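Local coordinates for protein N-acetylglucosamine 2-epimerase (Xylella fastidiosa, PDB 3GT5) that probably isomerises or epimerises sugars at carbon 2, with N-acetylglucosamine as a possible kind of substrate, at residues L143-F148 with G154-E159; N110-L115 with M176-A181; A319-T324 with L387-T392. All blocks are in the same frame, centred on the assembly; numbering follows the deposited sequence. Where two conformers were deposited one is given.

Contact 1. Residues L143-F148 with G154-E159; sequences LLERHF and GLYKDE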
loop_
_atom_site.group_PDB
_atom_site.type_symbol
_atom_site.label_atom_id
_atom_site.label_comp_id
_atom_site.label_asym_id
_atom_site.label_seq_id
_atom_site.Cartn_x
_atom_site.Cartn_y
_atom_site.Cartn_z
ATOM N N LEU A 143 -12.335 -9.805 14.708
ATOM C CA LEU A 143 -13.306 -9.570 13.644
ATOM C C LEU A 143 -12.909 -10.297 12.348
ATOM O O LEU A 143 -13.766 -10.965 11.721
ATOM C CB LEU A 143 -13.430 -8.066 13.370
ATOM C CG LEU A 143 -14.551 -7.736 12.376
ATOM C CD1 LEU A 143 -15.927 -7.710 13.043
ATOM C CD2 LEU A 143 -14.199 -6.408 11.655
ATOM N N LEU A 144 -11.629 -10.188 11.970
ATOM C CA LEU A 144 -11.060 -10.909 10.831
ATOM C C LEU A 144 -11.179 -12.423 11.012
ATOM O O LEU A 144 -11.540 -13.144 10.076
ATOM C CB LEU A 144 -9.596 -10.468 10.606
ATOM C CG LEU A 144 -9.479 -9.053 10.034
ATOM C CD1 LEU A 144 -8.026 -8.586 10.232
ATOM C CD2 LEU A 144 -9.872 -9.067 8.566
ATOM N N GLU A 145 -10.875 -12.939 12.208
ATOM C CA GLU A 145 -10.972 -14.403 12.417
ATOM C C GLU A 145 -12.413 -14.881 12.336
ATOM O O GLU A 145 -12.695 -15.972 11.862
ATOM C CB GLU A 145 -10.428 -14.792 13.804
ATOM C CG GLU A 145 -8.877 -14.762 13.944
ATOM C CD GLU A 145 -8.079 -15.598 12.935
ATOM O OE1 GLU A 145 -7.747 -16.783 13.179
ATOM O OE2 GLU A 145 -7.699 -15.024 11.912
ATOM N N ARG A 146 -13.325 -14.080 12.863
ATOM C CA ARG A 146 -14.748 -14.432 12.924
ATOM C C ARG A 146 -15.354 -14.498 11.536
ATOM O O ARG A 146 -16.130 -15.402 11.269
ATOM C CB ARG A 146 -15.491 -13.396 13.778
ATOM C CG ARG A 146 -16.986 -13.603 14.097
ATOM C CD ARG A 146 -17.408 -12.587 15.218
ATOM N NE ARG A 146 -16.567 -12.800 16.419
ATOM C CZ ARG A 146 -15.655 -11.966 16.970
ATOM N NH1 ARG A 146 -15.413 -10.701 16.533
ATOM N NH2 ARG A 146 -14.973 -12.430 18.027
ATOM N N HIS A 147 -15.016 -13.551 10.657
ATOM C CA HIS A 147 -15.715 -13.439 9.374
ATOM C C HIS A 147 -14.889 -13.695 8.120
ATOM O O HIS A 147 -15.410 -14.252 7.137
ATOM C CB HIS A 147 -16.343 -12.059 9.230
ATOM C CG HIS A 147 -17.324 -11.719 10.303
ATOM N ND1 HIS A 147 -18.524 -12.390 10.464
ATOM C CD2 HIS A 147 -17.315 -10.727 11.227
ATOM C CE1 HIS A 147 -19.204 -11.825 11.452
ATOM N NE2 HIS A 147 -18.491 -10.819 11.935
ATOM N N PHE A 148 -13.644 -13.227 8.097
ATOM C CA PHE A 148 -12.882 -13.199 6.867
ATOM C C PHE A 148 -11.898 -14.355 6.659
ATOM O O PHE A 148 -11.608 -14.749 5.557
ATOM C CB PHE A 148 -12.101 -11.877 6.781
ATOM C CG PHE A 148 -12.955 -10.697 6.539
ATOM C CD1 PHE A 148 -13.146 -10.207 5.243
ATOM C CD2 PHE A 148 -13.572 -10.049 7.592
ATOM C CE1 PHE A 148 -13.926 -9.131 5.006
ATOM C CE2 PHE A 148 -14.395 -8.931 7.348
ATOM C CZ PHE A 148 -14.563 -8.477 6.058
ATOM N N GLY A 154 -5.653 -20.735 4.011
ATOM C CA GLY A 154 -4.609 -19.868 4.582
ATOM C C GLY A 154 -4.637 -18.429 4.070
ATOM O O GLY A 154 -3.594 -17.748 4.019
ATOM N N LEU A 155 -5.829 -18.006 3.654
ATOM C CA LEU A 155 -6.093 -16.668 3.102
ATOM C C LEU A 155 -7.436 -16.061 3.529
ATOM O O LEU A 155 -8.393 -16.795 3.832
ATOM C CB LEU A 155 -6.053 -16.757 1.566
ATOM C CG LEU A 155 -4.730 -17.164 0.959
ATOM C CD1 LEU A 155 -4.893 -17.625 -0.495
ATOM C CD2 LEU A 155 -3.745 -16.004 1.084
ATOM N N TYR A 156 -7.546 -14.720 3.494
ATOM C CA TYR A 156 -8.755 -14.016 3.821
ATOM C C TYR A 156 -9.642 -13.897 2.584
ATOM O O TYR A 156 -9.149 -13.662 1.453
ATOM C CB TYR A 156 -8.453 -12.598 4.364
ATOM C CG TYR A 156 -7.739 -12.618 5.703
ATOM C CD1 TYR A 156 -8.443 -12.750 6.903
ATOM C CD2 TYR A 156 -6.359 -12.534 5.772
ATOM C CE1 TYR A 156 -7.765 -12.810 8.118
ATOM C CE2 TYR A 156 -5.700 -12.566 6.980
ATOM C CZ TYR A 156 -6.396 -12.686 8.130
ATOM O OH TYR A 156 -5.682 -12.710 9.299
ATOM N N LYS A 157 -10.939 -14.024 2.831
ATOM C CA LYS A 157 -11.976 -13.682 1.852
ATOM C C LYS A 157 -12.023 -12.182 1.653
ATOM O O LYS A 157 -11.552 -11.424 2.500
ATOM C CB LYS A 157 -13.328 -14.201 2.342
ATOM C CG LYS A 157 -13.291 -15.711 2.587
ATOM C CD LYS A 157 -14.665 -16.306 2.872
ATOM C CE LYS A 157 -15.292 -15.714 4.108
ATOM N NZ LYS A 157 -16.270 -16.668 4.701
ATOM N N ASP A 158 -12.617 -11.731 0.558
ATOM C CA ASP A 158 -12.476 -10.306 0.209
ATOM C C ASP A 158 -13.572 -9.353 0.655
ATOM O O ASP A 158 -13.297 -8.247 1.100
ATOM C CB ASP A 158 -12.317 -10.177 -1.284
ATOM C CG ASP A 158 -11.234 -9.204 -1.650
ATOM O OD1 ASP A 158 -11.597 -8.064 -2.038
ATOM O OD2 ASP A 158 -10.033 -9.591 -1.560
ATOM N N GLU A 159 -14.834 -9.718 0.448
ATOM C CA GLU A 159 -15.876 -8.708 0.448
ATOM C C GLU A 159 -17.201 -9.299 0.956
ATOM O O GLU A 159 -17.618 -10.314 0.453
ATOM C CB GLU A 159 -16.092 -8.155 -0.963
ATOM C CG GLU A 159 -17.176 -7.058 -1.039
ATOM C CD GLU A 159 -17.637 -6.755 -2.447
ATOM O OE1 GLU A 159 -16.797 -6.824 -3.379
ATOM O OE2 GLU A 159 -18.842 -6.402 -2.601
HETATM O O HOH W 1 -7.098 -12.429 11.700
HETATM O O HOH W 2 -17.550 -15.902 6.874
#

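Contact 2. Residues N110-L115 with M176-A181; sequences NHCYGL and MHMCEA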
loop_
_atom_site.group_PDB
_atom_site.type_symbol
_atom_site.label_atom_id
_atom_site.label_comp_id
_atom_site.label_asym_id
_atom_site.label_seq_id
_atom_site.Cartn_x
_atom_site.Cartn_y
_atom_site.Cartn_z
ATOM N N ASN A 110 -18.330 -4.291 3.551
ATOM C CA ASN A 110 -17.201 -4.700 4.391
ATOM C C ASN A 110 -16.066 -5.311 3.577
ATOM O O ASN A 110 -16.122 -6.443 3.173
ATOM C CB ASN A 110 -17.682 -5.666 5.488
ATOM C CG ASN A 110 -18.455 -4.955 6.582
ATOM O OD1 ASN A 110 -17.961 -4.002 7.159
ATOM N ND2 ASN A 110 -19.674 -5.438 6.898
ATOM N N HIS A 111 -15.066 -4.494 3.282
ATOM C CA HIS A 111 -13.951 -4.888 2.443
ATOM C C HIS A 111 -12.781 -5.318 3.276
ATOM O O HIS A 111 -12.327 -4.583 4.117
ATOM C CB HIS A 111 -13.540 -3.706 1.565
ATOM C CG HIS A 111 -14.417 -3.525 0.381
ATOM N ND1 HIS A 111 -14.374 -4.361 -0.715
ATOM C CD2 HIS A 111 -15.368 -2.600 0.118
ATOM C CE1 HIS A 111 -15.253 -3.947 -1.611
ATOM N NE2 HIS A 111 -15.870 -2.877 -1.130
ATOM N N CYS A 112 -12.267 -6.508 3.028
ATOM C CA CYS A 112 -11.034 -6.956 3.674
ATOM C C CYS A 112 -9.896 -5.963 3.415
ATOM O O CYS A 112 -9.054 -5.749 4.287
ATOM C CB CYS A 112 -10.644 -8.320 3.138
ATOM S SG CYS A 112 -9.360 -9.028 4.194
ATOM N N TYR A 113 -9.860 -5.389 2.207
ATOM C CA TYR A 113 -8.857 -4.381 1.870
ATOM C C TYR A 113 -8.887 -3.233 2.891
ATOM O O TYR A 113 -7.837 -2.776 3.371
ATOM C CB TYR A 113 -9.135 -3.895 0.442
ATOM C CG TYR A 113 -8.072 -3.010 -0.154
ATOM C CD1 TYR A 113 -7.188 -3.485 -1.135
ATOM C CD2 TYR A 113 -7.947 -1.664 0.276
ATOM C CE1 TYR A 113 -6.233 -2.674 -1.673
ATOM C CE2 TYR A 113 -6.998 -0.869 -0.251
ATOM C CZ TYR A 113 -6.139 -1.365 -1.220
ATOM O OH TYR A 113 -5.171 -0.563 -1.776
ATOM N N GLY A 114 -10.097 -2.801 3.232
ATOM C CA GLY A 114 -10.364 -1.812 4.291
ATOM C C GLY A 114 -9.829 -2.192 5.644
ATOM O O GLY A 114 -9.092 -1.423 6.280
ATOM N N LEU A 115 -10.125 -3.407 6.083
ATOM C CA LEU A 115 -9.614 -3.887 7.357
ATOM C C LEU A 115 -8.078 -4.006 7.436
ATOM O O LEU A 115 -7.519 -3.876 8.524
ATOM C CB LEU A 115 -10.274 -5.222 7.721
ATOM C CG LEU A 115 -11.776 -5.041 7.942
ATOM C CD1 LEU A 115 -12.411 -6.416 7.998
ATOM C CD2 LEU A 115 -11.966 -4.256 9.236
ATOM N N MET A 176 -2.305 -9.195 0.362
ATOM C CA MET A 176 -1.008 -8.500 0.289
ATOM C C MET A 176 -0.932 -7.348 1.303
ATOM O O MET A 176 0.039 -7.252 2.086
ATOM C CB MET A 176 -0.783 -7.961 -1.131
ATOM C CG MET A 176 0.608 -7.400 -1.400
ATOM S SD MET A 176 0.736 -6.471 -3.041
ATOM C CE MET A 176 -0.396 -5.200 -2.613
ATOM N N HIS A 177 -1.972 -6.503 1.330
ATOM C CA HIS A 177 -2.017 -5.430 2.313
ATOM C C HIS A 177 -2.183 -5.959 3.714
ATOM O O HIS A 177 -1.705 -5.328 4.649
ATOM C CB HIS A 177 -3.028 -4.367 1.944
ATOM C CG HIS A 177 -2.597 -3.587 0.745
ATOM N ND1 HIS A 177 -1.507 -2.742 0.781
ATOM C CD2 HIS A 177 -3.055 -3.566 -0.531
ATOM C CE1 HIS A 177 -1.329 -2.216 -0.421
ATOM N NE2 HIS A 177 -2.261 -2.690 -1.227
ATOM N N MET A 178 -2.884 -7.080 3.874
ATOM C CA MET A 178 -3.001 -7.692 5.197
ATOM C C MET A 178 -1.639 -8.234 5.671
ATOM O O MET A 178 -1.332 -8.135 6.840
ATOM C CB MET A 178 -4.088 -8.783 5.245
ATOM C CG MET A 178 -4.513 -9.172 6.687
ATOM S SD MET A 178 -5.232 -7.835 7.671
ATOM C CE MET A 178 -6.806 -7.779 6.807
ATOM N N CYS A 179 -0.814 -8.778 4.779
ATOM C CA CYS A 179 0.543 -9.223 5.150
ATOM C C CYS A 179 1.336 -8.015 5.667
ATOM O O CYS A 179 1.955 -8.069 6.745
ATOM C CB CYS A 179 1.240 -9.926 3.972
ATOM S SG CYS A 179 2.955 -10.339 4.207
ATOM N N GLU A 180 1.273 -6.904 4.922
ATOM C CA GLU A 180 1.877 -5.639 5.329
ATOM C C GLU A 180 1.390 -5.164 6.706
ATOM O O GLU A 180 2.233 -4.753 7.548
ATOM C CB GLU A 180 1.540 -4.587 4.259
ATOM C CG GLU A 180 1.915 -3.166 4.584
ATOM C CD GLU A 180 1.211 -2.156 3.622
ATOM O OE1 GLU A 180 0.298 -2.576 2.844
ATOM O OE2 GLU A 180 1.537 -0.939 3.627
ATOM N N ALA A 181 0.061 -5.218 6.939
ATOM C CA ALA A 181 -0.527 -4.791 8.210
ATOM C C ALA A 181 -0.113 -5.701 9.335
ATOM O O ALA A 181 0.129 -5.210 10.446
ATOM C CB ALA A 181 -2.086 -4.722 8.149
HETATM O O HOH W 3 -3.401 -1.344 -3.802
#

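Contact 3. Residues A319-T324 with L387-T392; sequences AALLAT and LNVVWT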
loop_
_atom_site.group_PDB
_atom_site.type_symbol
_atom_site.label_atom_id
_atom_site.label_comp_id
_atom_site.label_asym_id
_atom_site.label_seq_id
_atom_site.Cartn_x
_atom_site.Cartn_y
_atom_site.Cartn_z
ATOM N N ALA A 319 13.945 -2.703 -4.570
ATOM C CA ALA A 319 15.312 -2.718 -5.123
ATOM C C ALA A 319 16.337 -2.429 -4.040
ATOM O O ALA A 319 17.343 -3.110 -3.972
ATOM C CB ALA A 319 15.430 -1.726 -6.290
ATOM N N ALA A 320 16.066 -1.479 -3.169
ATOM C CA ALA A 320 16.973 -1.153 -2.063
ATOM C C ALA A 320 17.119 -2.354 -1.092
ATOM O O ALA A 320 18.249 -2.714 -0.680
ATOM C CB ALA A 320 16.489 0.171 -1.327
ATOM N N LEU A 321 15.981 -2.961 -0.700
ATOM C CA LEU A 321 16.035 -4.141 0.171
ATOM C C LEU A 321 16.791 -5.341 -0.480
ATOM O O LEU A 321 17.582 -5.993 0.187
ATOM C CB LEU A 321 14.642 -4.531 0.688
ATOM C CG LEU A 321 13.901 -3.532 1.596
ATOM C CD1 LEU A 321 12.674 -4.151 2.266
ATOM C CD2 LEU A 321 14.784 -3.001 2.628
ATOM N N LEU A 322 16.562 -5.584 -1.772
ATOM C CA LEU A 322 17.196 -6.671 -2.508
ATOM C C LEU A 322 18.682 -6.411 -2.625
ATOM O O LEU A 322 19.459 -7.327 -2.421
ATOM C CB LEU A 322 16.599 -6.805 -3.898
ATOM C CG LEU A 322 15.214 -7.471 -3.856
ATOM C CD1 LEU A 322 14.359 -7.144 -5.084
ATOM C CD2 LEU A 322 15.445 -8.982 -3.714
ATOM N N ALA A 323 19.049 -5.174 -2.926
ATOM C CA ALA A 323 20.472 -4.763 -2.996
ATOM C C ALA A 323 21.207 -5.001 -1.683
ATOM O O ALA A 323 22.341 -5.543 -1.688
ATOM C CB ALA A 323 20.607 -3.279 -3.445
ATOM N N THR A 324 20.601 -4.626 -0.560
ATOM C CA THR A 324 21.264 -4.701 0.734
ATOM C C THR A 324 21.406 -6.143 1.206
ATOM O O THR A 324 22.455 -6.541 1.704
ATOM C CB THR A 324 20.513 -3.879 1.795
ATOM O OG1 THR A 324 20.367 -2.537 1.318
ATOM C CG2 THR A 324 21.325 -3.862 3.107
ATOM N N LEU A 387 14.985 4.004 4.485
ATOM C CA LEU A 387 15.686 4.496 5.675
ATOM C C LEU A 387 16.043 3.374 6.673
ATOM O O LEU A 387 16.976 3.539 7.452
ATOM C CB LEU A 387 14.919 5.596 6.405
ATOM C CG LEU A 387 15.011 6.944 5.649
ATOM C CD1 LEU A 387 13.958 7.930 6.127
ATOM C CD2 LEU A 387 16.483 7.536 5.638
ATOM N N ASN A 388 15.330 2.259 6.637
ATOM C CA ASN A 388 15.699 1.094 7.451
ATOM C C ASN A 388 16.979 0.365 7.035
ATOM O O ASN A 388 17.481 -0.456 7.807
ATOM C CB ASN A 388 14.556 0.069 7.470
ATOM C CG ASN A 388 13.372 0.509 8.287
ATOM O OD1 ASN A 388 13.506 1.305 9.214
ATOM N ND2 ASN A 388 12.182 -0.007 7.942
ATOM N N VAL A 389 17.509 0.613 5.839
ATOM C CA VAL A 389 18.699 -0.095 5.380
ATOM C C VAL A 389 19.854 0.825 5.032
ATOM O O VAL A 389 20.849 0.355 4.531
ATOM C CB VAL A 389 18.412 -1.028 4.151
ATOM C CG1 VAL A 389 17.342 -2.070 4.499
ATOM C CG2 VAL A 389 17.999 -0.212 2.896
ATOM N N VAL A 390 19.732 2.127 5.249
ATOM C CA VAL A 390 20.850 3.040 5.008
ATOM C C VAL A 390 21.221 3.761 6.309
ATOM O O VAL A 390 20.479 3.708 7.298
ATOM C CB VAL A 390 20.563 4.054 3.854
ATOM C CG1 VAL A 390 20.213 3.299 2.593
ATOM C CG2 VAL A 390 19.502 5.047 4.245
ATOM N N TRP A 391 22.397 4.381 6.322
ATOM C CA TRP A 391 22.878 5.086 7.488
ATOM C C TRP A 391 22.048 6.346 7.617
ATOM O O TRP A 391 21.901 7.066 6.625
ATOM C CB TRP A 391 24.338 5.503 7.326
ATOM C CG TRP A 391 24.764 6.536 8.305
ATOM C CD1 TRP A 391 24.927 7.888 8.074
ATOM C CD2 TRP A 391 25.101 6.323 9.676
ATOM N NE1 TRP A 391 25.349 8.512 9.217
ATOM C CE2 TRP A 391 25.458 7.579 10.219
ATOM C CE3 TRP A 391 25.134 5.189 10.506
ATOM C CZ2 TRP A 391 25.827 7.738 11.569
ATOM C CZ3 TRP A 391 25.502 5.348 11.839
ATOM C CH2 TRP A 391 25.852 6.617 12.354
ATOM N N THR A 392 21.542 6.619 8.826
ATOM C CA THR A 392 20.740 7.824 9.062
ATOM C C THR A 392 21.379 8.739 10.114
ATOM O O THR A 392 21.538 8.346 11.282
ATOM C CB THR A 392 19.309 7.436 9.462
ATOM O OG1 THR A 392 19.366 6.633 10.643
ATOM C CG2 THR A 392 18.646 6.610 8.379
#

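Contact 1. Residues L143-F148 with G154-E159
F148 and Y156 both set CG beside their own backbone N (chi1 -71° and -66°), which brings the Y156 ring up to the F148 CB and places the F148 ring against the backbone of the strand. The contact lies in the (alpha/alpha)6 barrel of the N-acylglucosamine 2-epimerase family: helix 133-147 leads through the short strand 149-150 into strand 155-160, which is antiparallel to 149-150 and passes beside the C-terminal part of the helix. One backbone bond joins the two segments, K157 N donating to F148 O at 2.9 Å in a nearly straight line (170° at the hydrogen). The same oxygen also receives a CA-H contact from Y156 CA, 3.4 Å away. The Y156 ring lies alongside L144 and F148, its edge at CD1 3.8 Å from F148 CB, while CE1 comes to 3.9 Å from L144 CB. E145, bent at chi2, brings its carboxylate near the phenol, but OE2 and the Y156 OH remain 4.0 Å apart. A water fills the gap, donating to E145 OE2 and hydrogen-bonded to the Y156 OH. R197 of helix 192-211 reaches both polar ends as well, in a salt bridge with E145 and a hydrogen bond with Y156. A second water joins K157 NZ to H147 O in one of the lysine's two conformers. C112 and L115 of helix 112-127 also pack against F148. K157 O is buried without a polar partner; it lies in the plane of the F148 ring, 3.4 Å from CD1 at the ring's edge.

Contact 2. Residues N110-L115 with M176-A181
Y113 and H177 mark the closest approach of the two backbones, their CA atoms 6.9 Å apart, where the first turn of helix 112-127 passes helix 172-189. These are neighbouring helices of the (alpha/alpha)6 barrel, and the first of them starts directly from strand 104-111, with H111 in the N-cap position. Y113 holds its ring anti to the backbone N (chi1 -171°), which carries it to the H177 imidazole. The two rings meet obliquely, their planes 64° apart, and the contact is made by Y113 CE1 and H177 CD2 at 3.5 Å. A water bridges their polar ends, hydrogen-bonded to the Y113 OH at 2.8 Å and less closely to H177 NE2 at 3.1 Å.

The imidazole is fixed from its other nitrogen too. H177 ND1 donates to E180 OE1 one turn further along the helix, at 2.7 Å and with the oxygen close to the ring plane; the second carboxylate oxygen of E180 bonds to the hydroxyl of Y377. M176 CE covers one face of the H177 ring, offset toward its rim. Bonds at both nitrogens thus resist rotation of the ring about chi2, and F117 adds a further aromatic neighbour to both Y113 and H177.

Away from the polar groups the contact is apolar. M178 leaves the helix anti to its own N and then bends at both chi2 and chi3, so that its methyl rather than its sulfur leads toward helix 112-127. That methyl, M178 CE, lies 3.9 Å from C112 SG and 4.0 Å from L115 C.

Contact 3. Residues A319-T324 with L387-T392
A320 is the first residue of the helical segment to face V389, with A320 CB directed at the loop and 4.5 Å from V389 CG2, a loose approach between methyl groups. The contact joins helix 309-326, one of the helices of the (alpha/alpha)6 barrel, to the C-terminal tail that follows helix 377-387, and on the tail side V389 makes nearly all of it.

L321 comes next and does the closest packing. Its first torsion sets CG beside the backbone N, and from there the L321 CD2 branch extends toward the tail and reaches V389 CG1 at 3.3 Å. This is tighter than ordinary carbon-carbon contact, and the two side chains meet at about a right angle. L321 also touches K255, L258 and R262 of helix 247-263, so the valine meets a leucine that packs on a neighbouring helix as well.

T324, a turn after A320 and exposed to solvent, turns its hydroxyl back along the helix. With OG1 beside the backbone N (chi1 -55°), T324 OG1 donates to A320 O at 2.9 Å, and T324 N donates to A320 O at 3.0 Å from the opposite face of the carbonyl plane. The hydroxyl oxygen T324 OG1 then meets V389 CG2 at 3.7 Å, and the threonine methyl T324 CG2 lies 4.2 Å from V389 CB. W332 of helix 329-346 touches T324 as well.

V389 therefore sits between the leucine branch and the threonine, one methyl for each. Since the T324 hydroxyl directs its proton into its own helix, the contact between these two segments is van der Waals packing, nearly all of it through V389.

Contacts 1 and 2 belong to one continuous buried region, their centres 10 Å apart: strand 155-160 of contact 1 pairs with strand 104-111, which leads into contact 2, and D158 O probably accepts a hydrogen bond from C112 N. Y156 packs on M178, so apolar side chains link the two as well. Contact 1 is nested in the chain between the segments of contact 2. Contact 3 is separate, its nearest atoms about 11 Å from contact 2, and only partly buried. Chemistry follows place: a backbone bond and two bridging waters in contact 1, an oblique aromatic pair with a water in contact 2, and in contact 3 van der Waals packing on one valine, with no polar bond between the segments.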